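Side-chain contacts in Serine/threonine-protein kinase Tel1 (Chaetomium thermophilum, PDB 6SKY), which is a serine/threonine protein kinase of the ATM family that probably senses DNA damage and activates checkpoint signalling by phosphorylating serine or threonine followed by glutamine: residues A[1429-1432]-A[1433-1437]; A[1784-1787]-A[1788-1792]. All blocks are in the same frame, centred on the assembly; numbering follows the deposited sequence.

Contact 1 of 2, residues A[1429-1432]-A[1433-1437]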
loop_
_atom_site.group_PDB
_atom_site.type_symbol
_atom_site.label_atom_id
_atom_site.label_comp_id
_atom_site.label_asym_id
_atom_site.label_seq_id
_atom_site.Cartn_x
_atom_site.Cartn_y
_atom_site.Cartn_z
ATOM N N TYR A 1429 9.668 -25.048 72.347
ATOM C CA TYR A 1429 8.595 -24.122 72.014
ATOM C C TYR A 1429 8.125 -23.298 73.213
ATOM O O TYR A 1429 7.712 -22.150 73.019
ATOM C CB TYR A 1429 7.409 -24.856 71.385
ATOM C CG TYR A 1429 6.228 -23.950 71.128
ATOM C CD1 TYR A 1429 6.263 -23.003 70.120
ATOM C CD2 TYR A 1429 5.087 -24.029 71.904
ATOM C CE1 TYR A 1429 5.199 -22.163 69.896
ATOM C CE2 TYR A 1429 4.018 -23.197 71.683
ATOM C CZ TYR A 1429 4.081 -22.266 70.680
ATOM O OH TYR A 1429 3.012 -21.436 70.465
ATOM N N PRO A 1430 8.115 -23.826 74.447
ATOM C CA PRO A 1430 7.741 -22.959 75.579
ATOM C C PRO A 1430 8.603 -21.718 75.697
ATOM O O PRO A 1430 8.101 -20.648 76.056
ATOM C CB PRO A 1430 7.909 -23.883 76.786
ATOM C CG PRO A 1430 7.646 -25.210 76.258
ATOM C CD PRO A 1430 8.220 -25.232 74.879
ATOM N N LEU A 1431 9.896 -21.834 75.397
ATOM C CA LEU A 1431 10.774 -20.672 75.397
ATOM C C LEU A 1431 10.283 -19.618 74.416
ATOM O O LEU A 1431 10.153 -18.438 74.763
ATOM C CB LEU A 1431 12.194 -21.107 75.051
ATOM C CG LEU A 1431 13.260 -20.023 74.963
ATOM C CD1 LEU A 1431 13.369 -19.309 76.283
ATOM C CD2 LEU A 1431 14.586 -20.631 74.571
ATOM N N GLU A 1432 10.018 -20.034 73.176
ATOM C CA GLU A 1432 9.558 -19.108 72.152
ATOM C C GLU A 1432 8.236 -18.471 72.540
ATOM O O GLU A 1432 8.051 -17.260 72.380
ATOM C CB GLU A 1432 9.421 -19.838 70.822
ATOM C CG GLU A 1432 10.658 -20.584 70.394
ATOM C CD GLU A 1432 10.418 -21.436 69.167
ATOM O OE1 GLU A 1432 9.270 -21.475 68.679
ATOM O OE2 GLU A 1432 11.376 -22.070 68.685
ATOM N N MET A 1433 7.305 -19.272 73.050
ATOM C CA MET A 1433 6.011 -18.742 73.451
ATOM C C MET A 1433 6.160 -17.710 74.558
ATOM O O MET A 1433 5.552 -16.635 74.506
ATOM C CB MET A 1433 5.100 -19.875 73.903
ATOM C CG MET A 1433 3.843 -19.386 74.567
ATOM S SD MET A 1433 3.439 -20.281 76.064
ATOM C CE MET A 1433 2.134 -19.247 76.705
ATOM N N LEU A 1434 6.979 -18.015 75.567
ATOM C CA LEU A 1434 7.138 -17.106 76.695
ATOM C C LEU A 1434 7.786 -15.801 76.263
ATOM O O LEU A 1434 7.337 -14.718 76.652
ATOM C CB LEU A 1434 7.955 -17.777 77.795
ATOM C CG LEU A 1434 7.191 -18.767 78.667
ATOM C CD1 LEU A 1434 8.131 -19.504 79.585
ATOM C CD2 LEU A 1434 6.135 -18.036 79.462
ATOM N N LEU A 1435 8.853 -15.882 75.469
ATOM C CA LEU A 1435 9.489 -14.665 74.978
ATOM C C LEU A 1435 8.505 -13.819 74.182
ATOM O O LEU A 1435 8.324 -12.623 74.456
ATOM C CB LEU A 1435 10.704 -15.021 74.129
ATOM C CG LEU A 1435 11.891 -15.649 74.854
ATOM C CD1 LEU A 1435 12.974 -16.029 73.877
ATOM C CD2 LEU A 1435 12.431 -14.692 75.878
ATOM N N HIS A 1436 7.855 -14.430 73.190
ATOM C CA HIS A 1436 6.946 -13.702 72.321
ATOM C C HIS A 1436 5.743 -13.155 73.069
ATOM O O HIS A 1436 5.128 -12.193 72.605
ATOM C CB HIS A 1436 6.506 -14.617 71.183
ATOM C CG HIS A 1436 5.579 -13.973 70.201
ATOM N ND1 HIS A 1436 4.208 -14.018 70.331
ATOM C CD2 HIS A 1436 5.827 -13.286 69.063
ATOM C CE1 HIS A 1436 3.651 -13.377 69.320
ATOM N NE2 HIS A 1436 4.612 -12.923 68.537
ATOM N N SER A 1437 5.392 -13.733 74.215
ATOM C CA SER A 1437 4.264 -13.219 74.980
ATOM C C SER A 1437 4.668 -12.112 75.944
ATOM O O SER A 1437 3.900 -11.168 76.153
ATOM C CB SER A 1437 3.596 -14.354 75.750
ATOM O OG SER A 1437 3.293 -15.431 74.885
#
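Tyr1429 and Leu1431 each meet the residue four positions further on, Met1433 and Leu1435, in a local contact within helix 1429-1441, the first helix of the modelled chain. The chi1 of Tyr1429 (175°) swings its ring away from the backbone N and up against Met1433, whose CB lies over one ring face, displaced toward the rim and 4.1 Å from Tyr1429 CE2. Leu1431 and Leu1435 run alongside each other in the same direction, their CD1 methyls 4.1 Å apart. The backbone bonds of the same residues are regular helical ones, with Met1433 N bonded to Tyr1429 O at 2.9 Å and Leu1435 N to Leu1431 O at 3.0 Å. One turn on, Met1433 O is held twice, by Ser1437 N and by Ser1437 OG at 2.6 Å, the two donors arriving from opposite faces of the carbonyl plane. Leu1435 is the buried member, packed against Leu1458 and Ile1459 of helix 1448-1461 and Phe1472 and Tyr1476 of helix 1470-1487. An alanine here removes the isopropyl end, which would probably leave Leu1431 CD1 without its neighbour and open a gap toward Phe1472 and Leu1458. Glu1432 departs from the apolar pattern, since its OE2 is hydrogen-bonded to Tyr1465 OH. The chemistry is thus divided by position: leucines join the helix to its neighbours, while a carboxylate bond secures it to helix 1463-1466.

Contact 2 of 2, residues A[1784-1787]-A[1788-1792]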
loop_
_atom_site.group_PDB
_atom_site.type_symbol
_atom_site.label_atom_id
_atom_site.label_comp_id
_atom_site.label_asym_id
_atom_site.label_seq_id
_atom_site.Cartn_x
_atom_site.Cartn_y
_atom_site.Cartn_z
ATOM N N PRO A 1784 -14.403 -24.697 64.236
ATOM C CA PRO A 1784 -15.448 -23.676 64.417
ATOM C C PRO A 1784 -15.050 -22.571 65.385
ATOM O O PRO A 1784 -15.355 -21.396 65.123
ATOM C CB PRO A 1784 -16.639 -24.488 64.939
ATOM C CG PRO A 1784 -16.445 -25.807 64.354
ATOM C CD PRO A 1784 -14.974 -26.051 64.345
ATOM N N PRO A 1785 -14.364 -22.873 66.503
ATOM C CA PRO A 1785 -13.828 -21.769 67.320
ATOM C C PRO A 1785 -12.975 -20.793 66.533
ATOM O O PRO A 1785 -13.254 -19.590 66.538
ATOM C CB PRO A 1785 -13.015 -22.501 68.386
ATOM C CG PRO A 1785 -13.688 -23.768 68.542
ATOM C CD PRO A 1785 -14.164 -24.163 67.191
ATOM N N ILE A 1786 -11.946 -21.287 65.842
ATOM C CA ILE A 1786 -11.038 -20.414 65.108
ATOM C C ILE A 1786 -11.773 -19.678 64.000
ATOM O O ILE A 1786 -11.524 -18.496 63.751
ATOM C CB ILE A 1786 -9.860 -21.226 64.550
ATOM C CG1 ILE A 1786 -9.181 -22.003 65.664
ATOM C CG2 ILE A 1786 -8.866 -20.319 63.903
ATOM C CD1 ILE A 1786 -7.985 -22.757 65.208
ATOM N N LEU A 1787 -12.684 -20.362 63.315
ATOM C CA LEU A 1787 -13.401 -19.731 62.214
ATOM C C LEU A 1787 -14.268 -18.589 62.711
ATOM O O LEU A 1787 -14.402 -17.566 62.033
ATOM C CB LEU A 1787 -14.248 -20.763 61.473
ATOM C CG LEU A 1787 -13.487 -21.769 60.613
ATOM C CD1 LEU A 1787 -14.357 -22.952 60.293
ATOM C CD2 LEU A 1787 -13.023 -21.117 59.345
ATOM N N SER A 1788 -14.852 -18.734 63.901
ATOM C CA SER A 1788 -15.728 -17.689 64.416
ATOM C C SER A 1788 -14.948 -16.544 65.052
ATOM O O SER A 1788 -15.340 -15.380 64.923
ATOM C CB SER A 1788 -16.708 -18.286 65.418
ATOM O OG SER A 1788 -16.071 -19.289 66.181
ATOM N N LYS A 1789 -13.847 -16.845 65.740
ATOM C CA LYS A 1789 -13.120 -15.795 66.446
ATOM C C LYS A 1789 -12.200 -15.021 65.513
ATOM O O LYS A 1789 -12.378 -13.816 65.314
ATOM C CB LYS A 1789 -12.316 -16.396 67.598
ATOM C CG LYS A 1789 -13.121 -17.273 68.535
ATOM C CD LYS A 1789 -13.966 -16.474 69.496
ATOM C CE LYS A 1789 -14.457 -17.365 70.619
ATOM N NZ LYS A 1789 -15.030 -16.578 71.744
ATOM N N VAL A 1790 -11.214 -15.698 64.925
ATOM C CA VAL A 1790 -10.187 -15.014 64.151
ATOM C C VAL A 1790 -10.799 -14.363 62.921
ATOM O O VAL A 1790 -11.681 -14.931 62.266
ATOM C CB VAL A 1790 -9.073 -15.992 63.756
ATOM C CG1 VAL A 1790 -7.924 -15.248 63.128
ATOM C CG2 VAL A 1790 -8.609 -16.761 64.961
ATOM N N LYS A 1791 -10.328 -13.166 62.598
ATOM C CA LYS A 1791 -10.856 -12.391 61.489
ATOM C C LYS A 1791 -10.082 -12.698 60.215
ATOM O O LYS A 1791 -8.849 -12.695 60.215
ATOM C CB LYS A 1791 -10.777 -10.900 61.804
ATOM C CG LYS A 1791 -10.833 -10.002 60.591
ATOM C CD LYS A 1791 -10.615 -8.551 60.980
ATOM C CE LYS A 1791 -10.617 -7.647 59.764
ATOM N NZ LYS A 1791 -10.571 -6.209 60.141
ATOM N N GLY A 1792 -10.808 -12.952 59.133
ATOM C CA GLY A 1792 -10.189 -13.252 57.864
ATOM C C GLY A 1792 -9.642 -14.650 57.732
ATOM O O GLY A 1792 -8.976 -14.941 56.738
#
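Ser1788 turns its side chain back onto the carbonyls of Pro1784 and Pro1785, while Ile1786 meets Val1790 methyl to methyl. The serine OG occupies the crowded position between backbone N and carbonyl carbon (chi1 37°), which aims it at the preceding turn. Ser1788 OG lies 2.9 Å from Pro1785 O and also close to Pro1784 O, within hydrogen-bonding distance of both carbonyls. The backbone donates as well. Ser1788 N is bonded to Pro1784 O at 3.0 Å and more weakly to Pro1785 O, whose main backbone donor is Lys1789 N at 2.9 Å. Ile1786 O accepts the last of these backbone bonds, from Val1790 N at 3.1 Å, and the bend in it (138° at the hydrogen) accompanies the end of the helix: Val1790 is the first residue to leave helical torsions, its psi opening to 141°. Even so, Ile1786 CG2 and Val1790 CG2 remain 3.7 Å apart, the two branched side chains lying abreast and pointing the same way.

Further out, neighbouring helices pack around this short helix, 1783-1789. Leu1681 of helix 1670-1684 touches both Ile1786 and Val1790, which also meet Ala1696 and Thr1689 of helix 1687-1706, respectively. Phe1793, at the start of the next helix, packs on Ile1786 and Leu1787, and Leu1787 reaches Ala1767 and Ile1768 of helix 1762-1771.

The paired prolines lack an N-H but sit in the first turn, where a helix needs no backbone donor, and their carbonyls remain good acceptors. The chemistry therefore implies a compact helical turn in which the carbonyls of Pro1784, Pro1785 and Ile1786 receive backbone N-H groups from within the turn, with a serine hydroxyl folded back against the carbonyls one turn earlier and an apolar pair continuing the packing just past the helix end.

Contact 1 and contact 2 are separate examples of the same principle, residues i and i+4 meeting along a helix, but in different settings: residues 1429-1437 form the first modelled turns of a helix, residues 1784-1792 run off a helix end. Their centres are 23 Å apart and their nearest atoms about 12 Å, so they do not touch. Ile1786, Lys1789 and Val1790 of contact 2 pack on helix 1687-1706. Both contacts lie on the same side of the chain's centre, with the centre of contact 1 about 47 Å and that of contact 2 about 43 Å from it, and away from the nucleotide pocket around Lys2610 and the magnesium site at Asn2765 and Asp2779.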